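Side-chain contact in putative curved DNA-binding protein (Chaetomium thermophilum var. thermophilum DSM 1495, PDB 4IPA), which is an Arx1 protein of the methionine aminopeptidase-like M24 family, probably assisting the maturation and nuclear export of the large ribosomal subunit: residues L63-L68 with Q296-T301. Residues are numbered along the deposited sequence; the frame is centred on the assembly and turned at random.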
ATOM      1  N   LEU A  63       1.920   2.813  18.937  1.00 21.03           N
ATOM      2  CA  LEU A  63       3.150   3.397  18.504  1.00 22.84           C
ATOM      3  C   LEU A  63       3.006   4.586  17.592  1.00 23.07           C
ATOM      4  O   LEU A  63       3.734   5.511  17.718  1.00 24.54           O
ATOM      5  CB  LEU A  63       3.953   2.375  17.804  1.00 23.10           C
ATOM      6  CG  LEU A  63       4.768   1.727  18.842  1.00 35.31           C
ATOM      7  CD1 LEU A  63       5.183   0.366  18.373  1.00 37.74           C
ATOM      8  CD2 LEU A  63       5.931   2.673  18.961  1.00 30.27           C
ATOM      9  N   MET A  64       2.073   4.518  16.667  1.00 20.30           N
ATOM     10  CA  MET A  64       1.831   5.557  15.733  1.00 20.82           C
ATOM     11  C   MET A  64       1.381   6.805  16.431  1.00 24.15           C
ATOM     12  O   MET A  64       1.814   7.878  16.136  1.00 23.77           O
ATOM     13  CB  MET A  64       0.764   5.138  14.754  1.00 17.94           C
ATOM     14  CG  MET A  64       0.398   6.155  13.716  1.00 20.98           C
ATOM     15  SD  MET A  64       1.643   6.310  12.446  1.00 24.87           S
ATOM     16  CE  MET A  64       1.263   4.940  11.451  1.00 18.72           C
ATOM     17  N   GLU A  65       0.491   6.635  17.368  1.00 23.80           N
ATOM     18  CA  GLU A  65       0.037   7.802  18.111  1.00 26.20           C
ATOM     19  C   GLU A  65       1.159   8.434  18.942  1.00 27.35           C
ATOM     20  O   GLU A  65       1.309   9.654  18.944  1.00 30.45           O
ATOM     21  CB  GLU A  65      -1.186   7.476  18.956  1.00 25.79           C
ATOM     22  CG  GLU A  65      -2.406   7.130  18.127  1.00 31.51           C
ATOM     23  CD  GLU A  65      -3.668   6.999  18.970  1.00 40.76           C
ATOM     24  OE1 GLU A  65      -3.588   7.166  20.208  1.00 44.02           O
ATOM     25  OE2 GLU A  65      -4.743   6.739  18.394  1.00 38.04           O
ATOM     26  N   GLU A  66       1.959   7.616  19.621  1.00 26.42           N
ATOM     27  CA  GLU A  66       3.115   8.136  20.353  1.00 32.19           C
ATOM     28  C   GLU A  66       4.032   8.932  19.419  1.00 31.83           C
ATOM     29  O   GLU A  66       4.402  10.073  19.719  1.00 31.99           O
ATOM     30  CB  GLU A  66       3.916   7.009  21.014  1.00 28.09           C
ATOM     31  CG  GLU A  66       3.162   6.212  22.076  1.00 36.49           C
ATOM     32  CD  GLU A  66       3.868   4.899  22.447  1.00 44.23           C
ATOM     33  OE1 GLU A  66       5.038   4.703  22.043  1.00 46.64           O
ATOM     34  OE2 GLU A  66       3.251   4.059  23.142  1.00 46.96           O
ATOM     35  N   GLU A  67       4.400   8.327  18.292  1.00 29.85           N
ATOM     36  CA  GLU A  67       5.281   8.990  17.330  1.00 28.04           C
ATOM     37  C   GLU A  67       4.661  10.296  16.882  1.00 29.80           C
ATOM     38  O   GLU A  67       5.344  11.315  16.792  1.00 32.80           O
ATOM     39  CB  GLU A  67       5.567   8.101  16.119  1.00 21.64           C
ATOM     40  CG  GLU A  67       6.454   6.911  16.412  1.00 30.07           C
ATOM     41  CD  GLU A  67       7.780   7.325  17.041  1.00 37.41           C
ATOM     42  OE1 GLU A  67       8.330   8.383  16.663  1.00 38.08           O
ATOM     43  OE2 GLU A  67       8.267   6.599  17.925  1.00 43.72           O
ATOM     44  N   LEU A  68       3.357  10.263  16.619  1.00 30.14           N
ATOM     45  CA  LEU A  68       2.638  11.441  16.139  1.00 30.38           C
ATOM     46  C   LEU A  68       2.660  12.559  17.178  1.00 31.05           C
ATOM     47  O   LEU A  68       2.832  13.727  16.842  1.00 31.23           O
ATOM     48  CB  LEU A  68       1.191  11.085  15.748  1.00 24.69           C
ATOM     49  CG  LEU A  68       1.025  10.405  14.383  1.00 25.43           C
ATOM     50  CD1 LEU A  68      -0.377   9.915  14.148  1.00 19.62           C
ATOM     51  CD2 LEU A  68       1.440  11.366  13.267  1.00 26.49           C
ATOM     52  N   GLN A 296     -14.784  11.660  11.582  1.00 18.72           N
ATOM     53  CA  GLN A 296     -14.415  12.910  10.945  1.00 21.55           C
ATOM     54  C   GLN A 296     -13.336  13.619  11.754  1.00 22.53           C
ATOM     55  O   GLN A 296     -12.340  14.095  11.204  1.00 25.36           O
ATOM     56  CB  GLN A 296     -15.626  13.830  10.795  1.00 23.22           C
ATOM     57  CG  GLN A 296     -15.247  15.236  10.353  1.00 31.14           C
ATOM     58  CD  GLN A 296     -16.441  16.041   9.871  1.00 41.83           C
ATOM     59  OE1 GLN A 296     -17.549  15.892  10.385  1.00 45.86           O
ATOM     60  NE2 GLN A 296     -16.221  16.894   8.872  1.00 45.51           N
ATOM     61  N   LYS A 297     -13.528  13.666  13.066  1.00 19.70           N
ATOM     62  CA  LYS A 297     -12.592  14.351  13.943  1.00 23.71           C
ATOM     63  C   LYS A 297     -11.249  13.643  14.092  1.00 23.63           C
ATOM     64  O   LYS A 297     -10.203  14.280  14.078  1.00 24.01           O
ATOM     65  CB  LYS A 297     -13.235  14.623  15.304  1.00 27.12           C
ATOM     66  CG  LYS A 297     -14.336  15.682  15.238  1.00 34.52           C
ATOM     67  CD  LYS A 297     -15.241  15.619  16.471  1.00 45.48           C
ATOM     68  CE  LYS A 297     -15.860  16.987  16.809  1.00 46.24           C
ATOM     69  NZ  LYS A 297     -16.776  16.928  17.999  1.00 51.09           N
ATOM     70  N   LYS A 298     -11.258  12.329  14.228  1.00 20.87           N
ATOM     71  CA  LYS A 298      -9.997  11.641  14.424  1.00 21.25           C
ATOM     72  C   LYS A 298      -9.249  11.397  13.091  1.00 24.67           C
ATOM     73  O   LYS A 298      -8.048  11.628  12.988  1.00 20.06           O
ATOM     74  CB  LYS A 298     -10.227  10.341  15.195  1.00 24.93           C
ATOM     75  CG  LYS A 298      -9.008   9.440  15.308  1.00 29.22           C
ATOM     76  CD  LYS A 298      -8.624   9.219  16.761  1.00 30.78           C
ATOM     77  CE  LYS A 298      -7.982   7.858  16.973  1.00 36.25           C
ATOM     78  NZ  LYS A 298      -6.538   7.965  17.324  1.00 40.15           N
ATOM     79  N   PHE A 299      -9.970  10.959  12.066  1.00 21.23           N
ATOM     80  CA  PHE A 299      -9.316  10.467  10.859  1.00 17.62           C
ATOM     81  C   PHE A 299      -9.518  11.362   9.643  1.00 18.96           C
ATOM     82  O   PHE A 299      -8.797  11.232   8.655  1.00 16.79           O
ATOM     83  CB  PHE A 299      -9.807   9.043  10.540  1.00 16.52           C
ATOM     84  CG  PHE A 299      -9.549   8.064  11.640  1.00 18.60           C
ATOM     85  CD1 PHE A 299      -8.248   7.672  11.946  1.00 18.82           C
ATOM     86  CD2 PHE A 299     -10.594   7.550  12.390  1.00 20.46           C
ATOM     87  CE1 PHE A 299      -8.006   6.794  12.971  1.00 19.30           C
ATOM     88  CE2 PHE A 299     -10.347   6.661  13.421  1.00 16.55           C
ATOM     89  CZ  PHE A 299      -9.061   6.286  13.707  1.00 17.34           C
ATOM     90  N   GLY A 300     -10.500  12.258   9.703  1.00 15.69           N
ATOM     91  CA  GLY A 300     -10.855  13.026   8.529  1.00 15.85           C
ATOM     92  C   GLY A 300     -11.269  12.102   7.395  1.00 20.54           C
ATOM     93  O   GLY A 300     -12.235  11.349   7.512  1.00 16.87           O
ATOM     94  N   THR A 301     -10.527  12.133   6.297  1.00 19.94           N
ATOM     95  CA  THR A 301     -10.881  11.323   5.144  1.00 21.22           C
ATOM     96  C   THR A 301      -9.898  10.162   4.949  1.00 20.83           C
ATOM     97  O   THR A 301      -9.855   9.541   3.881  1.00 21.01           O
ATOM     98  CB  THR A 301     -10.914  12.190   3.890  1.00 25.32           C
ATOM     99  OG1 THR A 301      -9.668  12.883   3.787  1.00 27.03           O
ATOM    100  CG2 THR A 301     -12.038  13.231   3.997  1.00 24.62           C
TER
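E65 and K298 form a single salt bridge across the protein surface, K298 NZ coming to one carboxylate oxygen of E65, OE2, while the side chains cross at about a right angle. Contact is one-sided on the carboxylate: E65 OE2 lies 2.4 Å from K298 NZ, whereas E65 OE1 is 4.2 Å from that nitrogen, so the grip is not bidentate. The shorter distance is below the normal range and its exact value is doubtful. At K298 NZ the angle from CE to E65 OE2 is about 142°, wider than the tetrahedral value, so no N-H can point straight at OE2. E65 reaches out because its chain is extended beyond CG, while K298 bends at chi2, chi3 and chi4. The first torsion of K298, 172°, sets CG anti to the backbone N, and this methylene sits over the centre of the F299 ring, 3.4 Å above its plane. The closest CA atoms, those of E65 and K298, are 11.4 Å apart, and only 66 Å² is buried, as expected for a bridge between exposed ends. It links helix 53-69 to the C-terminal part of helix 286-299; between them, F81 of strand 79-88 touches both E65 and F299.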